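Local coordinates for protein NAD(P)H dehydrogenase (quinone) (Mycobacterium tuberculosis, PDB 1XDI) that reduces quinones with NADH or NADPH through a bound FAD, as a homotetrameric member of the flavoprotein disulfide reductase family, at residues P50-T62 with A195-P207. Residues are numbered along the deposited sequence; the frame is centred on the assembly and turned at random.
Sequences PSKTFIASTGLRT and AEFVDAYTELGVP. With FAD (flavin-adenine dinucleotide), chain C.
Phe-54 brings CE2 over one face of the Tyr-201 ring, off-centre toward the rim, with the ring planes inclined at 47°. Phe-54 CG, anti to the backbone N (chi1 -172°), sends the phenyl across to helix 192-203, where Ala-200 CB meets its edge; Leu-204, just past the helix end, packs CD1 3.8 Å from Phe-54 CZ. Ile-55 reaches in beside it, CG1 3.6 Å from Ala-200 CB, while Ile-55 CD1 rests on Glu-196 CB.

At the flavin end, Lys-52 starts away from the partner helix, but its bent chain brings NZ back to Glu-196 OE1 (2.6 Å), a salt bridge on the syn side but tilted from the carboxylate plane. The same NZ donates to FAD N5 at 3.1 Å. Phe-357 N holds Glu-196 OE2, which probably helps place this lysine of the flavin site.

At the far end, extended Arg-61 donates from NH1 to Glu-203 O (3.0 Å), from above the carbonyl plane, beside the Schellman motif, with Gly-205 at C-prime, that ends helix 192-203.

The segment axes approach to 9.1 Å, at 37°. They join the FAD-binding part to the second Rossmann-type sheet: helix 83-107 packs on Phe-54, strand 185-188 on Tyr-201, and Met-394 of the second subunit on Lys-52.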
loop_
_atom_site.group_PDB
_atom_site.type_symbol
_atom_site.label_atom_id
_atom_site.label_comp_id
_atom_site.label_asym_id
_atom_site.label_seq_id
_atom_site.Cartn_x
_atom_site.Cartn_y
_atom_site.Cartn_z
ATOM N N PRO A 50 32.447 14.545 -14.443
ATOM C CA PRO A 50 33.134 15.122 -15.622
ATOM C C PRO A 50 32.573 14.676 -17.006
ATOM O O PRO A 50 32.199 15.540 -17.811
ATOM C CB PRO A 50 34.580 14.691 -15.431
ATOM C CG PRO A 50 34.744 14.672 -13.979
ATOM C CD PRO A 50 33.439 14.024 -13.485
ATOM N N SER A 51 32.508 13.371 -17.307
ATOM C CA SER A 51 31.927 12.965 -18.608
ATOM C C SER A 51 30.553 13.617 -18.847
ATOM O O SER A 51 30.301 14.133 -19.951
ATOM C CB SER A 51 31.779 11.443 -18.760
ATOM O OG SER A 51 31.341 10.828 -17.551
ATOM N N LYS A 52 29.675 13.614 -17.831
ATOM C CA LYS A 52 28.359 14.223 -17.967
ATOM C C LYS A 52 28.508 15.706 -18.207
ATOM O O LYS A 52 27.709 16.286 -18.928
ATOM C CB LYS A 52 27.471 13.976 -16.724
ATOM C CG LYS A 52 26.616 12.645 -16.714
ATOM C CD LYS A 52 27.465 11.397 -16.582
ATOM C CE LYS A 52 27.376 10.510 -17.814
ATOM N NZ LYS A 52 28.391 9.415 -17.792
ATOM N N THR A 53 29.523 16.324 -17.616
ATOM C CA THR A 53 29.735 17.754 -17.830
ATOM C C THR A 53 30.156 17.908 -19.280
ATOM O O THR A 53 29.521 18.630 -20.066
ATOM C CB THR A 53 30.829 18.291 -16.916
ATOM O OG1 THR A 53 30.601 17.748 -15.618
ATOM C CG2 THR A 53 30.805 19.831 -16.804
ATOM N N PHE A 54 31.220 17.207 -19.643
ATOM C CA PHE A 54 31.718 17.224 -21.029
ATOM C C PHE A 54 30.576 17.049 -22.027
ATOM O O PHE A 54 30.453 17.816 -22.976
ATOM C CB PHE A 54 32.741 16.095 -21.246
ATOM C CG PHE A 54 33.422 16.150 -22.550
ATOM C CD1 PHE A 54 34.392 17.085 -22.781
ATOM C CD2 PHE A 54 33.048 15.286 -23.584
ATOM C CE1 PHE A 54 35.008 17.174 -24.060
ATOM C CE2 PHE A 54 33.659 15.371 -24.870
ATOM C CZ PHE A 54 34.638 16.321 -25.107
ATOM N N ILE A 55 29.739 16.041 -21.790
ATOM C CA ILE A 55 28.611 15.721 -22.665
ATOM C C ILE A 55 27.554 16.802 -22.692
ATOM O O ILE A 55 26.922 17.007 -23.727
ATOM C CB ILE A 55 27.964 14.360 -22.281
ATOM C CG1 ILE A 55 28.873 13.202 -22.709
ATOM C CG2 ILE A 55 26.659 14.221 -22.908
ATOM C CD1 ILE A 55 28.384 11.821 -22.298
ATOM N N ALA A 56 27.381 17.508 -21.580
ATOM C CA ALA A 56 26.385 18.581 -21.505
ATOM C C ALA A 56 26.799 19.774 -22.341
ATOM O O ALA A 56 25.956 20.464 -22.914
ATOM C CB ALA A 56 26.187 19.025 -20.067
ATOM N N SER A 57 28.104 20.028 -22.374
ATOM C CA SER A 57 28.664 21.130 -23.161
ATOM C C SER A 57 28.497 20.792 -24.612
ATOM O O SER A 57 28.136 21.634 -25.395
ATOM C CB SER A 57 30.153 21.324 -22.887
ATOM O OG SER A 57 30.361 21.802 -21.574
ATOM N N THR A 58 28.788 19.544 -24.956
ATOM C CA THR A 58 28.673 19.034 -26.319
ATOM C C THR A 58 27.255 19.293 -26.791
ATOM O O THR A 58 27.000 19.670 -27.920
ATOM C CB THR A 58 28.913 17.517 -26.331
ATOM O OG1 THR A 58 30.306 17.232 -26.167
ATOM C CG2 THR A 58 28.485 16.952 -27.603
ATOM N N GLY A 59 26.326 19.077 -25.880
ATOM C CA GLY A 59 24.934 19.275 -26.197
ATOM C C GLY A 59 24.615 20.572 -26.897
ATOM O O GLY A 59 23.878 20.576 -27.875
ATOM N N LEU A 60 25.124 21.675 -26.368
ATOM C CA LEU A 60 24.892 22.971 -26.975
ATOM C C LEU A 60 25.078 22.872 -28.517
ATOM O O LEU A 60 24.194 23.265 -29.306
ATOM C CB LEU A 60 25.856 24.026 -26.387
ATOM C CG LEU A 60 25.417 25.075 -25.343
ATOM C CD1 LEU A 60 25.936 26.419 -25.835
ATOM C CD2 LEU A 60 23.895 25.163 -25.153
ATOM N N ARG A 61 26.198 22.336 -28.979
ATOM C CA ARG A 61 26.338 22.276 -30.416
ATOM C C ARG A 61 25.161 21.582 -31.102
ATOM O O ARG A 61 24.668 22.067 -32.120
ATOM C CB ARG A 61 27.632 21.596 -30.792
ATOM C CG ARG A 61 27.819 21.562 -32.235
ATOM C CD ARG A 61 29.111 20.990 -32.467
ATOM N NE ARG A 61 29.634 21.538 -33.698
ATOM C CZ ARG A 61 29.755 20.868 -34.843
ATOM N NH1 ARG A 61 29.390 19.589 -34.942
ATOM N NH2 ARG A 61 30.261 21.497 -35.891
ATOM N N THR A 62 24.739 20.445 -30.537
ATOM C CA THR A 62 23.623 19.660 -31.058
ATOM C C THR A 62 22.576 20.698 -31.403
ATOM O O THR A 62 22.320 20.966 -32.576
ATOM C CB THR A 62 23.031 18.663 -29.981
ATOM O OG1 THR A 62 23.856 17.492 -29.850
ATOM C CG2 THR A 62 21.634 18.238 -30.370
ATOM N N ALA A 195 30.300 4.113 -25.369
ATOM C CA ALA A 195 29.175 4.591 -26.134
ATOM C C ALA A 195 28.929 6.040 -25.934
ATOM O O ALA A 195 28.680 6.770 -26.909
ATOM C CB ALA A 195 27.925 3.806 -25.809
ATOM N N GLU A 196 29.004 6.466 -24.673
ATOM C CA GLU A 196 28.741 7.861 -24.335
ATOM C C GLU A 196 29.732 8.855 -24.980
ATOM O O GLU A 196 29.311 9.900 -25.521
ATOM C CB GLU A 196 28.707 8.044 -22.809
ATOM C CG GLU A 196 27.522 7.421 -22.056
ATOM C CD GLU A 196 27.640 7.554 -20.506
ATOM O OE1 GLU A 196 28.714 8.020 -20.020
ATOM O OE2 GLU A 196 26.686 7.183 -19.772
ATOM N N PHE A 197 31.020 8.526 -24.960
ATOM C CA PHE A 197 32.050 9.397 -25.526
ATOM C C PHE A 197 32.024 9.405 -27.051
ATOM O O PHE A 197 32.237 10.448 -27.660
ATOM C CB PHE A 197 33.452 9.002 -25.004
ATOM C CG PHE A 197 33.738 9.497 -23.602
ATOM C CD1 PHE A 197 33.712 10.853 -23.300
ATOM C CD2 PHE A 197 34.039 8.619 -22.592
ATOM C CE1 PHE A 197 33.993 11.324 -22.001
ATOM C CE2 PHE A 197 34.322 9.066 -21.294
ATOM C CZ PHE A 197 34.298 10.427 -20.997
ATOM N N VAL A 198 31.762 8.257 -27.678
ATOM C CA VAL A 198 31.686 8.224 -29.108
ATOM C C VAL A 198 30.589 9.248 -29.455
ATOM O O VAL A 198 30.763 10.105 -30.339
ATOM C CB VAL A 198 31.262 6.832 -29.578
ATOM C CG1 VAL A 198 30.641 6.896 -31.011
ATOM C CG2 VAL A 198 32.436 5.876 -29.488
ATOM N N ASP A 199 29.456 9.169 -28.759
ATOM C CA ASP A 199 28.370 10.075 -29.034
ATOM C C ASP A 199 28.809 11.516 -28.799
ATOM O O ASP A 199 28.617 12.387 -29.636
ATOM C CB ASP A 199 27.209 9.700 -28.145
ATOM C CG ASP A 199 25.935 10.490 -28.449
ATOM O OD1 ASP A 199 25.978 11.696 -28.814
ATOM O OD2 ASP A 199 24.847 9.912 -28.251
ATOM N N ALA A 200 29.392 11.796 -27.640
ATOM C CA ALA A 200 29.847 13.170 -27.352
ATOM C C ALA A 200 30.827 13.716 -28.427
ATOM O O ALA A 200 30.621 14.798 -28.960
ATOM C CB ALA A 200 30.510 13.233 -25.933
ATOM N N TYR A 201 31.889 12.976 -28.741
ATOM C CA TYR A 201 32.835 13.439 -29.759
ATOM C C TYR A 201 32.226 13.575 -31.193
ATOM O O TYR A 201 32.565 14.492 -31.917
ATOM C CB TYR A 201 34.117 12.567 -29.707
ATOM C CG TYR A 201 35.044 12.957 -28.530
ATOM C CD1 TYR A 201 35.713 14.188 -28.535
ATOM C CD2 TYR A 201 35.255 12.111 -27.403
ATOM C CE1 TYR A 201 36.584 14.568 -27.472
ATOM C CE2 TYR A 201 36.126 12.509 -26.295
ATOM C CZ TYR A 201 36.800 13.740 -26.356
ATOM O OH TYR A 201 37.774 14.159 -25.407
ATOM N N THR A 202 31.305 12.706 -31.582
ATOM C CA THR A 202 30.643 12.777 -32.894
ATOM C C THR A 202 29.856 14.103 -32.952
ATOM O O THR A 202 29.661 14.694 -33.996
ATOM C CB THR A 202 29.627 11.565 -33.046
ATOM O OG1 THR A 202 30.363 10.344 -33.201
ATOM C CG2 THR A 202 28.600 11.799 -34.198
ATOM N N GLU A 203 29.389 14.567 -31.804
ATOM C CA GLU A 203 28.617 15.794 -31.753
ATOM C C GLU A 203 29.517 17.013 -31.832
ATOM O O GLU A 203 29.093 18.059 -32.321
ATOM C CB GLU A 203 27.771 15.815 -30.484
ATOM C CG GLU A 203 26.555 14.936 -30.567
ATOM C CD GLU A 203 25.651 15.388 -31.699
ATOM O OE1 GLU A 203 25.231 16.564 -31.665
ATOM O OE2 GLU A 203 25.375 14.582 -32.621
ATOM N N LEU A 204 30.751 16.894 -31.354
ATOM C CA LEU A 204 31.671 18.006 -31.480
ATOM C C LEU A 204 32.204 18.004 -32.905
ATOM O O LEU A 204 33.126 18.765 -33.223
ATOM C CB LEU A 204 32.862 17.911 -30.481
ATOM C CG LEU A 204 32.524 18.365 -29.052
ATOM C CD1 LEU A 204 33.752 18.352 -28.205
ATOM C CD2 LEU A 204 31.882 19.755 -29.076
ATOM N N GLY A 205 31.652 17.154 -33.765
ATOM C CA GLY A 205 32.139 17.094 -35.129
ATOM C C GLY A 205 33.346 16.179 -35.368
ATOM O O GLY A 205 33.903 16.148 -36.468
ATOM N N VAL A 206 33.762 15.400 -34.373
ATOM C CA VAL A 206 34.905 14.499 -34.550
ATOM C C VAL A 206 34.615 13.120 -35.187
ATOM O O VAL A 206 33.609 12.482 -34.901
ATOM C CB VAL A 206 35.608 14.220 -33.201
ATOM C CG1 VAL A 206 36.782 13.252 -33.430
ATOM C CG2 VAL A 206 36.081 15.530 -32.569
ATOM N N PRO A 207 35.489 12.656 -36.082
ATOM C CA PRO A 207 35.331 11.357 -36.742
ATOM C C PRO A 207 35.698 10.282 -35.734
ATOM O O PRO A 207 36.680 10.425 -35.006
ATOM C CB PRO A 207 36.317 11.446 -37.892
ATOM C CG PRO A 207 36.186 12.895 -38.278
ATOM C CD PRO A 207 36.268 13.569 -36.925
HETATM P PA FAD C . 34.839 6.016 -6.060
HETATM O O1A FAD C . 35.647 5.409 -7.200
HETATM O O2A FAD C . 33.871 7.137 -6.437
HETATM O O5B FAD C . 35.882 6.517 -5.068
HETATM C C5B FAD C . 36.463 5.801 -3.976
HETATM C C4B FAD C . 37.492 6.823 -3.542
HETATM O O4B FAD C . 38.211 6.402 -2.411
HETATM C C3B FAD C . 38.631 7.267 -4.608
HETATM O O3B FAD C . 38.317 8.459 -5.328
HETATM C C2B FAD C . 39.863 7.381 -3.842
HETATM O O2B FAD C . 40.375 8.682 -3.545
HETATM C C1B FAD C . 39.599 6.688 -2.529
HETATM N N9A FAD C . 40.409 5.585 -2.191
HETATM C C8A FAD C . 40.865 4.478 -2.878
HETATM N N7A FAD C . 41.630 3.694 -2.162
HETATM C C5A FAD C . 41.688 4.303 -0.943
HETATM C C6A FAD C . 42.333 4.008 0.270
HETATM N N6A FAD C . 43.086 2.940 0.433
HETATM N N1A FAD C . 42.163 4.880 1.326
HETATM C C2A FAD C . 41.406 5.984 1.215
HETATM N N3A FAD C . 40.735 6.348 0.056
HETATM C C4A FAD C . 40.982 5.383 -0.974
HETATM N N1 FAD C . 27.666 5.981 -12.268
HETATM C C2 FAD C . 26.411 6.525 -12.295
HETATM O O2 FAD C . 25.573 6.272 -11.409
HETATM N N3 FAD C . 26.077 7.369 -13.330
HETATM C C4 FAD C . 26.896 7.740 -14.359
HETATM O O4 FAD C . 26.475 8.509 -15.222
HETATM C C4X FAD C . 28.115 7.206 -14.329
HETATM N N5 FAD C . 28.987 7.587 -15.387
HETATM C C5X FAD C . 30.289 7.024 -15.355
HETATM C C6 FAD C . 31.230 7.361 -16.352
HETATM C C7 FAD C . 32.546 6.826 -16.374
HETATM C C7M FAD C . 33.537 7.243 -17.488
HETATM C C8 FAD C . 32.904 5.901 -15.351
HETATM C C8M FAD C . 34.276 5.250 -15.286
HETATM C C9 FAD C . 32.026 5.565 -14.361
HETATM C C9A FAD C . 30.744 6.101 -14.307
HETATM N N10 FAD C . 29.751 5.790 -13.259
HETATM C C10 FAD C . 28.497 6.330 -13.272
HETATM C "C1'" FAD C . 30.191 4.934 -12.223
HETATM C "C2'" FAD C . 30.360 5.582 -10.881
HETATM O "O2'" FAD C . 31.276 6.724 -11.023
HETATM C "C3'" FAD C . 30.910 4.640 -9.848
HETATM O "O3'" FAD C . 29.943 3.654 -9.597
HETATM C "C4'" FAD C . 31.173 5.254 -8.486
HETATM O "O4'" FAD C . 32.222 6.246 -8.799
HETATM C "C5'" FAD C . 31.797 4.428 -7.473
HETATM O "O5'" FAD C . 31.850 5.158 -6.256
HETATM P P FAD C . 32.604 4.673 -4.978
HETATM O O1P FAD C . 32.291 5.639 -3.991
HETATM O O2P FAD C . 32.374 3.252 -4.636
HETATM O O3P FAD C . 34.063 4.794 -5.465
#